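Local coordinates for OBG-type G domain-containing protein (Pyrococcus horikoshii, PDB 2E87), which binds GDP in the crystal and is probably a GTP-binding protein of the Obg/NOG1 family, its precise cellular role being unknown, at residues D89-H92 and K93-G97; I98-A101 and I102-I105. All coordinates share one frame; numbering follows the deposited sequence.

Contact 1: residues D89-H92 and K93-G97; sequences DTFH and KAMAG. With SO4 (sulfate ion), chain B.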
loop_
_atom_site.group_PDB
_atom_site.type_symbol
_atom_site.label_atom_id
_atom_site.label_comp_id
_atom_site.label_asym_id
_atom_site.label_seq_id
_atom_site.Cartn_x
_atom_site.Cartn_y
_atom_site.Cartn_z
ATOM N N ASP A 89 3.770 10.853 6.256
ATOM C CA ASP A 89 4.782 11.799 6.704
ATOM C C ASP A 89 5.752 11.171 7.705
ATOM O O ASP A 89 6.953 11.419 7.660
ATOM C CB ASP A 89 4.101 13.046 7.280
ATOM C CG ASP A 89 5.095 14.121 7.702
ATOM O OD1 ASP A 89 5.297 14.287 8.929
ATOM O OD2 ASP A 89 5.677 14.795 6.816
ATOM N N THR A 90 5.232 10.341 8.592
ATOM C CA THR A 90 6.057 9.657 9.569
ATOM C C THR A 90 6.991 8.671 8.864
ATOM O O THR A 90 8.171 8.552 9.212
ATOM C CB THR A 90 5.186 8.883 10.584
ATOM O OG1 THR A 90 4.354 9.809 11.286
ATOM C CG2 THR A 90 6.044 8.132 11.590
ATOM N N PHE A 91 6.459 7.967 7.869
ATOM C CA PHE A 91 7.255 6.997 7.133
ATOM C C PHE A 91 8.424 7.676 6.427
ATOM O O PHE A 91 9.564 7.244 6.557
ATOM C CB PHE A 91 6.389 6.260 6.111
ATOM C CG PHE A 91 6.930 4.915 5.727
ATOM C CD1 PHE A 91 6.728 3.811 6.545
ATOM C CD2 PHE A 91 7.678 4.761 4.562
ATOM C CE1 PHE A 91 7.261 2.579 6.213
ATOM C CE2 PHE A 91 8.217 3.531 4.217
ATOM C CZ PHE A 91 8.012 2.434 5.043
ATOM N N HIS A 92 8.139 8.743 5.685
ATOM C CA HIS A 92 9.180 9.461 4.960
ATOM C C HIS A 92 10.283 9.935 5.881
ATOM O O HIS A 92 11.461 9.853 5.530
ATOM C CB HIS A 92 8.596 10.665 4.207
ATOM C CG HIS A 92 8.138 10.344 2.818
ATOM N ND1 HIS A 92 7.142 11.054 2.179
ATOM C CD2 HIS A 92 8.553 9.402 1.937
ATOM C CE1 HIS A 92 6.963 10.561 0.966
ATOM N NE2 HIS A 92 7.807 9.559 0.794
ATOM N N LYS A 93 9.897 10.429 7.053
ATOM C CA LYS A 93 10.848 10.942 8.016
ATOM C C LYS A 93 11.684 9.877 8.678
ATOM O O LYS A 93 12.864 10.094 8.958
ATOM C CB LYS A 93 10.133 11.779 9.070
ATOM C CG LYS A 93 9.717 13.125 8.529
ATOM C CD LYS A 93 8.884 13.920 9.507
ATOM C CE LYS A 93 8.476 15.230 8.858
ATOM N NZ LYS A 93 7.530 16.000 9.690
ATOM N N ALA A 94 11.080 8.728 8.934
ATOM C CA ALA A 94 11.808 7.635 9.550
ATOM C C ALA A 94 12.879 7.214 8.545
ATOM O O ALA A 94 14.059 7.079 8.891
ATOM C CB ALA A 94 10.868 6.483 9.857
HETATM N N MSE A 95 12.468 7.038 7.290
HETATM C CA MSE A 95 13.409 6.649 6.248
HETATM C C MSE A 95 14.517 7.671 6.130
HETATM O O MSE A 95 15.682 7.310 5.995
HETATM C CB MSE A 95 12.695 6.498 4.908
HETATM C CG MSE A 95 11.743 5.313 4.837
HETATM SE SE MSE A 95 12.625 3.586 5.033
HETATM C CE MSE A 95 13.338 3.422 3.231
ATOM N N ALA A 96 14.163 8.950 6.189
ATOM C CA ALA A 96 15.161 10.007 6.087
ATOM C C ALA A 96 16.129 9.952 7.270
ATOM O O ALA A 96 17.273 10.364 7.163
ATOM C CB ALA A 96 14.484 11.378 6.008
ATOM N N GLY A 97 15.663 9.449 8.402
ATOM C CA GLY A 97 16.542 9.331 9.544
ATOM C C GLY A 97 17.601 8.276 9.238
ATOM O O GLY A 97 18.750 8.389 9.655
HETATM S S SO4 B . 9.763 8.395 -2.307
HETATM O O1 SO4 B . 9.905 7.480 -3.519
HETATM O O2 SO4 B . 9.556 7.604 -0.995
HETATM O O3 SO4 B . 11.097 9.152 -2.225
HETATM O O4 SO4 B . 8.544 9.269 -2.496
#

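Contact 2: residues I98-A101 and I102-I105; sequences IDWA and IRII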
loop_
_atom_site.group_PDB
_atom_site.type_symbol
_atom_site.label_atom_id
_atom_site.label_comp_id
_atom_site.label_asym_id
_atom_site.label_seq_id
_atom_site.Cartn_x
_atom_site.Cartn_y
_atom_site.Cartn_z
ATOM N N ILE A 98 17.213 7.244 8.503
ATOM C CA ILE A 98 18.145 6.182 8.144
ATOM C C ILE A 98 19.223 6.743 7.205
ATOM O O ILE A 98 20.412 6.570 7.437
ATOM C CB ILE A 98 17.387 5.006 7.490
ATOM C CG1 ILE A 98 16.533 4.303 8.548
ATOM C CG2 ILE A 98 18.348 4.032 6.881
ATOM C CD1 ILE A 98 15.858 3.020 8.067
ATOM N N ASP A 99 18.792 7.453 6.167
ATOM C CA ASP A 99 19.712 8.054 5.209
ATOM C C ASP A 99 20.674 8.998 5.927
ATOM O O ASP A 99 21.871 9.035 5.629
ATOM C CB ASP A 99 18.922 8.819 4.133
ATOM C CG ASP A 99 19.819 9.666 3.240
ATOM O OD1 ASP A 99 20.125 10.820 3.620
ATOM O OD2 ASP A 99 20.228 9.175 2.167
ATOM N N TRP A 100 20.143 9.762 6.872
ATOM C CA TRP A 100 20.962 10.681 7.630
ATOM C C TRP A 100 22.053 9.901 8.383
ATOM O O TRP A 100 23.220 10.274 8.350
ATOM C CB TRP A 100 20.086 11.462 8.620
ATOM C CG TRP A 100 20.883 12.246 9.626
ATOM C CD1 TRP A 100 21.486 13.454 9.434
ATOM C CD2 TRP A 100 21.244 11.824 10.951
ATOM N NE1 TRP A 100 22.204 13.811 10.556
ATOM C CE2 TRP A 100 22.076 12.825 11.499
ATOM C CE3 TRP A 100 20.950 10.694 11.724
ATOM C CZ2 TRP A 100 22.618 12.731 12.783
ATOM C CZ3 TRP A 100 21.494 10.598 13.008
ATOM C CH2 TRP A 100 22.320 11.613 13.519
ATOM N N ALA A 101 21.672 8.812 9.044
ATOM C CA ALA A 101 22.615 8.006 9.816
ATOM C C ALA A 101 23.722 7.429 8.928
ATOM O O ALA A 101 24.902 7.431 9.303
ATOM C CB ALA A 101 21.869 6.882 10.538
ATOM N N ILE A 102 23.340 6.950 7.745
ATOM C CA ILE A 102 24.296 6.384 6.803
ATOM C C ILE A 102 25.314 7.439 6.418
ATOM O O ILE A 102 26.513 7.174 6.345
ATOM C CB ILE A 102 23.593 5.898 5.525
ATOM C CG1 ILE A 102 22.727 4.690 5.849
ATOM C CG2 ILE A 102 24.617 5.553 4.464
ATOM C CD1 ILE A 102 21.959 4.151 4.679
ATOM N N ARG A 103 24.823 8.649 6.196
ATOM C CA ARG A 103 25.675 9.760 5.789
ATOM C C ARG A 103 26.661 10.195 6.874
ATOM O O ARG A 103 27.845 10.347 6.604
ATOM C CB ARG A 103 24.796 10.941 5.346
ATOM C CG ARG A 103 25.240 11.649 4.071
ATOM C CD ARG A 103 24.066 11.899 3.104
ATOM N NE ARG A 103 22.858 12.388 3.771
ATOM C CZ ARG A 103 22.802 13.459 4.563
ATOM N NH1 ARG A 103 23.895 14.177 4.801
ATOM N NH2 ARG A 103 21.650 13.808 5.133
ATOM N N ILE A 104 26.191 10.389 8.098
ATOM C CA ILE A 104 27.079 10.807 9.177
ATOM C C ILE A 104 28.131 9.743 9.511
ATOM O O ILE A 104 29.264 10.064 9.878
ATOM C CB ILE A 104 26.300 11.088 10.455
ATOM C CG1 ILE A 104 24.966 11.738 10.112
ATOM C CG2 ILE A 104 27.112 11.993 11.355
ATOM C CD1 ILE A 104 25.092 12.956 9.200
ATOM N N ILE A 105 27.750 8.474 9.398
ATOM C CA ILE A 105 28.670 7.387 9.706
ATOM C C ILE A 105 29.794 7.291 8.686
ATOM O O ILE A 105 30.938 6.993 9.037
ATOM C CB ILE A 105 27.909 6.054 9.810
ATOM C CG1 ILE A 105 27.144 6.036 11.137
ATOM C CG2 ILE A 105 28.859 4.878 9.707
ATOM C CD1 ILE A 105 26.172 4.906 11.255
#

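Contact 1: residues D89-H92 and K93-G97
With CG trans to the backbone N (chi1 -177°), the carboxylate of Asp89 is turned out beside the helix, and Lys93, fully extended beyond CG, reaches back along the helix to it. The lysine chain passes obliquely across the carboxylate, with CE 3.3 Å from OD1 of Asp89, and NZ of Lys93 forms a salt bridge with that same OD1 at 2.9 Å, on its syn lone pair. In the backbone, Lys93 N also donates to Asp89 O at 3.2 Å, so the pair is tied twice.

Two residues on, Phe91 and Met95, a selenomethionine, lie side by side. CG of Met95 sits 4.0 Å from CE2 of Phe91, and SE lies obliquely 5.2 Å from the ring centroid, a Met-aromatic contact. Tyr149 and Leu150 of helix 144-156 also press on Phe91, while Met95 reaches Val64 and Leu65 of helix 38-67.

His92 faces outward: its NE2 donates to O2 of a sulfate ion, probably from the crystallisation liquor, in a bent bond of 3.2 Å (136°) in the ring plane, and Ser72 OG holds the same ion. An anion so close would tend to favour a protonated imidazole, just as the Asp89 carboxylate should favour the ammonium of Lys93.

Contact 2: residues I98-A101 and I102-I105
Regular helical i to i+4 bonding carries residues 98-101 into 102-105: Ile102 N donates to Ile98 O at 3.0 Å, and Arg103 N to Asp99 O and Ile105 N to Ala101 O follow the same spacing.

Trp100 and Ile104 make the principal apolar contact. The indole CG is trans to the backbone N, which holds the ring system alongside the helix, and CG1 and CD1 of Ile104 reach back over one of its faces. CG1 of Ile104 lies 3.6 Å from the centroid of the five-membered ring of Trp100 and only 20° off its normal, a CH-pi contact. CE2 of Trp100 is the ring atom nearest to CG1 of Ile104, at 3.4 Å, and the terminal CD1 of Ile104 covers the pyrrole side, 3.3 Å from NE1 of Trp100. The fit around CG1 is tight, and its exact position is less sure.

These turns belong to helix 88-117 of the NOG1 N-terminal helical bundle, and three other helices pack around them. Val139 and Asp142 of helix 122-142 touch Trp100, and Ile98 meets Leu147 and Leu150 of helix 144-156. Ile105 packs on Ser54, Val57 and Arg58 of helix 38-67.

On the more polar flank, Arg103 folds back on a chain bent at chi2 and chi3, directing NE at Asp99. The salt bridge from NE to OD1 of Asp99 is 3.2 Å long and nearly straight at the hydrogen, 171°. OD1 lies at the edge of the guanidinium, almost in its plane, yet the donor stands out of the carboxylate plane on the syn side, with the two planes turned 41° apart.

In the fold
Running from the N terminus, the chain enters helix 88-117 just before contact 1, passes through residues 89-97 and goes straight on into contact 2 at 98-105. Neither contact closes a loop: each joins successive turns of a single helix, and the two follow in series without nesting or crossing, their centres about 13 Å apart. What they share is the helix itself and its neighbours in the N-terminal bundle. Helices 38-67 and 144-156 border both contacts, and helix 122-142 joins at contact 2. Both lie on the same side of the chain's centre, away from the GDP pocket of the G domain.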